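Thermophilic dibenzothiophene desulfurization enzyme C (Paenibacillus sp. A11-2, PDB 5XDC) catalyses the flavin-dependent monooxygenation of dibenzothiophene, probably using reduced FMN and O2 to form the sulfoxide and then the sulfone. Local coordinates at the interface of chains A and B. Coordinates in Å, arbitrary orientation; residue numbers count along the deposited sequence, not the author numbering. Chains: chain A/B, Thermophilic dibenzothiophene desulfurization enzyme C.

Contact 1: the interface of chains A and B. Residues chain A 264, 267-268, 271, 299, 303; chain B 402.
B:Phe402 sets its phenyl ring against A:Leu267, A:Ala271, A:Tyr299 and A:Ala303 of chain A. The main apolar contact is with A:Leu267: its methyl CD2 lies over one ring face, 3.9 Å from the centroid and offset toward the rim, a CH-pi contact. The branch carbon CG of the same leucine lies above the same face at its outer rim, 3.5 Å from B:Phe402 CE2. A:Ala303 CB is on this side too, toward the root of the ring, 3.9 Å from B:Phe402 CD1. At the rim, A:Ala271 CB lies 3.8 Å from B:Phe402 CE2. A:Tyr299 brings its ring carbon CD1 to 4.1 Å from B:Phe402 CD2, the two side chains running roughly at right angles. With CG anti to the backbone N (chi1 -171°), the phenylalanine reaches away from its own helix and into the partner. With B:Phe402 cut back to alanine, the A:Leu267 methyl would probably lose its aromatic partner and a gap would open against A:Ala303.

Within chain A, A:Arg264 NH1 makes a salt bridge of 2.9 Å with A:Glu268 OE1, met on the anti side but tilted from the carboxylate plane, while lying in the guanidinium plane. The aliphatic CG of this glutamate touches B:Phe402 CZ at 3.8 Å, so the ion pair borders the apolar cluster.

Helices 247-276 and 293-325 of chain A receive the phenylalanine, which comes from helix 391-404 of chain B.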
loop_
_atom_site.group_PDB
_atom_site.type_symbol
_atom_site.label_atom_id
_atom_site.label_comp_id
_atom_site.label_asym_id
_atom_site.label_seq_id
_atom_site.Cartn_x
_atom_site.Cartn_y
_atom_site.Cartn_z
ATOM N N ARG A 264 -2.621 19.246 -2.807
ATOM C CA ARG A 264 -3.647 19.831 -3.663
ATOM C C ARG A 264 -3.031 20.540 -4.866
ATOM O O ARG A 264 -3.553 20.448 -5.985
ATOM C CB ARG A 264 -4.518 20.800 -2.864
ATOM C CG ARG A 264 -5.491 21.541 -3.756
ATOM C CD ARG A 264 -6.656 22.161 -3.009
ATOM N NE ARG A 264 -7.617 21.149 -2.558
ATOM C CZ ARG A 264 -8.619 20.657 -3.283
ATOM N NH1 ARG A 264 -8.822 21.076 -4.529
ATOM N NH2 ARG A 264 -9.433 19.736 -2.753
ATOM N N LEU A 267 -1.961 17.852 -7.350
ATOM C CA LEU A 267 -3.103 17.223 -7.997
ATOM C C LEU A 267 -3.738 18.154 -9.022
ATOM O O LEU A 267 -4.103 17.719 -10.121
ATOM C CB LEU A 267 -4.128 16.799 -6.944
ATOM C CG LEU A 267 -5.178 15.762 -7.331
ATOM C CD1 LEU A 267 -4.543 14.479 -7.775
ATOM C CD2 LEU A 267 -6.093 15.477 -6.132
ATOM N N GLU A 268 -3.882 19.443 -8.683
ATOM C CA GLU A 268 -4.479 20.390 -9.619
ATOM C C GLU A 268 -3.569 20.643 -10.817
ATOM O O GLU A 268 -4.051 20.734 -11.951
ATOM C CB GLU A 268 -4.810 21.704 -8.904
ATOM C CG GLU A 268 -6.004 21.549 -7.959
ATOM C CD GLU A 268 -6.306 22.771 -7.108
ATOM O OE1 GLU A 268 -7.359 22.754 -6.427
ATOM O OE2 GLU A 268 -5.510 23.731 -7.108
ATOM N N ALA A 271 -3.817 17.623 -13.113
ATOM C CA ALA A 271 -5.082 17.616 -13.829
ATOM C C ALA A 271 -5.071 18.616 -14.975
ATOM O O ALA A 271 -5.585 18.327 -16.064
ATOM C CB ALA A 271 -6.238 17.911 -12.867
ATOM N N TYR A 299 -6.583 9.716 -10.381
ATOM C CA TYR A 299 -7.104 10.981 -9.888
ATOM C C TYR A 299 -8.157 10.757 -8.813
ATOM O O TYR A 299 -8.207 11.495 -7.824
ATOM C CB TYR A 299 -7.686 11.820 -11.027
ATOM C CG TYR A 299 -6.626 12.533 -11.816
ATOM C CD1 TYR A 299 -5.937 13.615 -11.276
ATOM C CD2 TYR A 299 -6.304 12.131 -13.089
ATOM C CE1 TYR A 299 -4.965 14.264 -11.985
ATOM C CE2 TYR A 299 -5.315 12.783 -13.818
ATOM C CZ TYR A 299 -4.648 13.847 -13.253
ATOM O OH TYR A 299 -3.662 14.509 -13.936
ATOM N N ALA A 303 -7.657 12.199 -5.179
ATOM C CA ALA A 303 -8.614 13.251 -4.859
ATOM C C ALA A 303 -9.491 12.852 -3.678
ATOM O O ALA A 303 -9.809 13.684 -2.831
ATOM C CB ALA A 303 -9.475 13.600 -6.072
ATOM N N PHE B 402 -12.971 15.287 -10.411
ATOM C CA PHE B 402 -11.783 16.103 -10.213
ATOM C C PHE B 402 -11.127 16.447 -11.542
ATOM O O PHE B 402 -10.710 17.593 -11.760
ATOM C CB PHE B 402 -10.771 15.406 -9.305
ATOM C CG PHE B 402 -9.646 16.305 -8.907
ATOM C CD1 PHE B 402 -9.749 17.095 -7.785
ATOM C CD2 PHE B 402 -8.525 16.424 -9.698
ATOM C CE1 PHE B 402 -8.722 17.983 -7.441
ATOM C CE2 PHE B 402 -7.520 17.293 -9.365
ATOM C CZ PHE B 402 -7.618 18.073 -8.228
#

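Contact 2: the interface of chains A and B. Residues chain A 340, 343, 398, 401; chain B 303-304, 307.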
loop_
_atom_site.group_PDB
_atom_site.type_symbol
_atom_site.label_atom_id
_atom_site.label_comp_id
_atom_site.label_asym_id
_atom_site.label_seq_id
_atom_site.Cartn_x
_atom_site.Cartn_y
_atom_site.Cartn_z
ATOM N N GLN A 340 -4.960 14.111 17.598
ATOM C CA GLN A 340 -5.663 14.430 16.361
ATOM C C GLN A 340 -4.727 15.094 15.362
ATOM O O GLN A 340 -4.802 14.828 14.154
ATOM C CB GLN A 340 -6.851 15.345 16.634
ATOM C CG GLN A 340 -7.961 14.684 17.449
ATOM C CD GLN A 340 -8.572 13.493 16.731
ATOM O OE1 GLN A 340 -8.919 13.571 15.541
ATOM N NE2 GLN A 340 -8.690 12.370 17.444
ATOM N N SER A 343 -2.265 12.483 13.985
ATOM C CA SER A 343 -2.991 11.654 13.033
ATOM C C SER A 343 -3.114 12.356 11.688
ATOM O O SER A 343 -2.889 11.753 10.632
ATOM C CB SER A 343 -4.376 11.318 13.589
ATOM O OG SER A 343 -4.284 10.460 14.723
ATOM N N VAL A 398 0.745 7.908 18.342
ATOM C CA VAL A 398 -0.668 7.625 18.208
ATOM C C VAL A 398 -0.950 6.201 18.673
ATOM O O VAL A 398 -1.984 5.934 19.287
ATOM C CB VAL A 398 -1.128 7.862 16.757
ATOM C CG1 VAL A 398 -2.581 7.519 16.591
ATOM C CG2 VAL A 398 -0.923 9.326 16.378
ATOM N N TRP A 401 -0.885 6.046 22.481
ATOM C CA TRP A 401 -2.157 6.562 22.979
ATOM C C TRP A 401 -3.272 5.536 22.826
ATOM O O TRP A 401 -4.002 5.241 23.779
ATOM C CB TRP A 401 -2.534 7.859 22.246
ATOM C CG TRP A 401 -4.001 8.219 22.363
ATOM C CD1 TRP A 401 -4.622 8.746 23.457
ATOM C CD2 TRP A 401 -5.028 8.072 21.359
ATOM N NE1 TRP A 401 -5.946 8.951 23.199
ATOM C CE2 TRP A 401 -6.228 8.535 21.924
ATOM C CE3 TRP A 401 -5.046 7.593 20.040
ATOM C CZ2 TRP A 401 -7.430 8.542 21.224
ATOM C CZ3 TRP A 401 -6.236 7.596 19.349
ATOM C CH2 TRP A 401 -7.418 8.072 19.941
ATOM N N ALA B 303 -5.090 3.692 13.849
ATOM C CA ALA B 303 -5.795 4.676 14.668
ATOM C C ALA B 303 -5.714 6.059 14.043
ATOM O O ALA B 303 -6.690 6.808 14.063
ATOM C CB ALA B 303 -5.238 4.711 16.088
ATOM N N ALA B 304 -4.563 6.405 13.466
ATOM C CA ALA B 304 -4.397 7.719 12.854
ATOM C C ALA B 304 -5.342 7.888 11.671
ATOM O O ALA B 304 -6.021 8.913 11.538
ATOM C CB ALA B 304 -2.945 7.907 12.416
ATOM N N GLN B 307 -8.852 8.372 12.916
ATOM C CA GLN B 307 -9.122 9.707 13.440
ATOM C C GLN B 307 -9.418 10.686 12.310
ATOM O O GLN B 307 -10.382 11.457 12.384
ATOM C CB GLN B 307 -7.952 10.234 14.271
ATOM C CG GLN B 307 -7.538 9.401 15.482
ATOM C CD GLN B 307 -8.714 8.876 16.263
ATOM O OE1 GLN B 307 -9.471 9.645 16.863
ATOM N NE2 GLN B 307 -8.882 7.551 16.264
HETATM O O HOH W 1 -11.280 12.204 14.846
#
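A:Gln340 NE2 donates a 2.9 Å hydrogen bond to B:Gln307 OE1, joining two side-chain amides across the interface. The donor lies in the carbonyl plane on a lone pair of the oxygen, and the acceptor lies almost in the amide plane of A:Gln340. The side chains cross at about a right angle, with their amide planes 72° apart. Both side chains bend at chi2, -62° in A:Gln340 and -42° in B:Gln307, which folds each amide back instead of letting it extend away from its helix.

The remaining ends of the two amides are also used. B:Gln307 NE2 donates to the backbone carbonyl oxygen B:Ala303 O, one turn earlier in its own helix, at 3.2 Å. This second bond helps fix the rotation of the amide and directs OE1 at chain A. On the other glutamine, A:Gln340 OE1 is 2.8 Å from water 1, which also lies 2.7 Å from the backbone oxygen B:Gln307 O and so bridges the chains a second time.

Packing supports the polar pair. A:Trp401 turns the rim of its indole to B:Gln307, with CH2 4.0 Å from the amide carbon CD and the ring and amide planes steeply inclined. A:Ser343 lies against the partner helix, its CB 3.7 Å from B:Ala304 CA. A:Val398 CG1 meets the methyl CB of B:Ala303 at 3.9 Å, and the small alanines probably allow the helices to come close.

Direct and water-mediated links, with packing around them, thus join helices 331-358 and 391-404 of one subunit to helix 293-325 of the other, helping hold two subunits of the tetramer together.

Contact 1 and contact 2 lie about 26 Å apart, measured between the centres of their C-alpha atoms, on one two-fold symmetric interface. Both use helices 293-325 and 391-404, but with the chains exchanged: contact 1 takes the first from chain A and the second from chain B, contact 2 the reverse. Ala303 serves in both, from A in contact 1 and from B in contact 2. By symmetry, each subunit therefore offers both surfaces and receives both partners. Helix 247-276 adds to contact 1 and helix 331-358 to contact 2, so an apolar plug and a hydrogen-bonded patch together help assemble the tetramer.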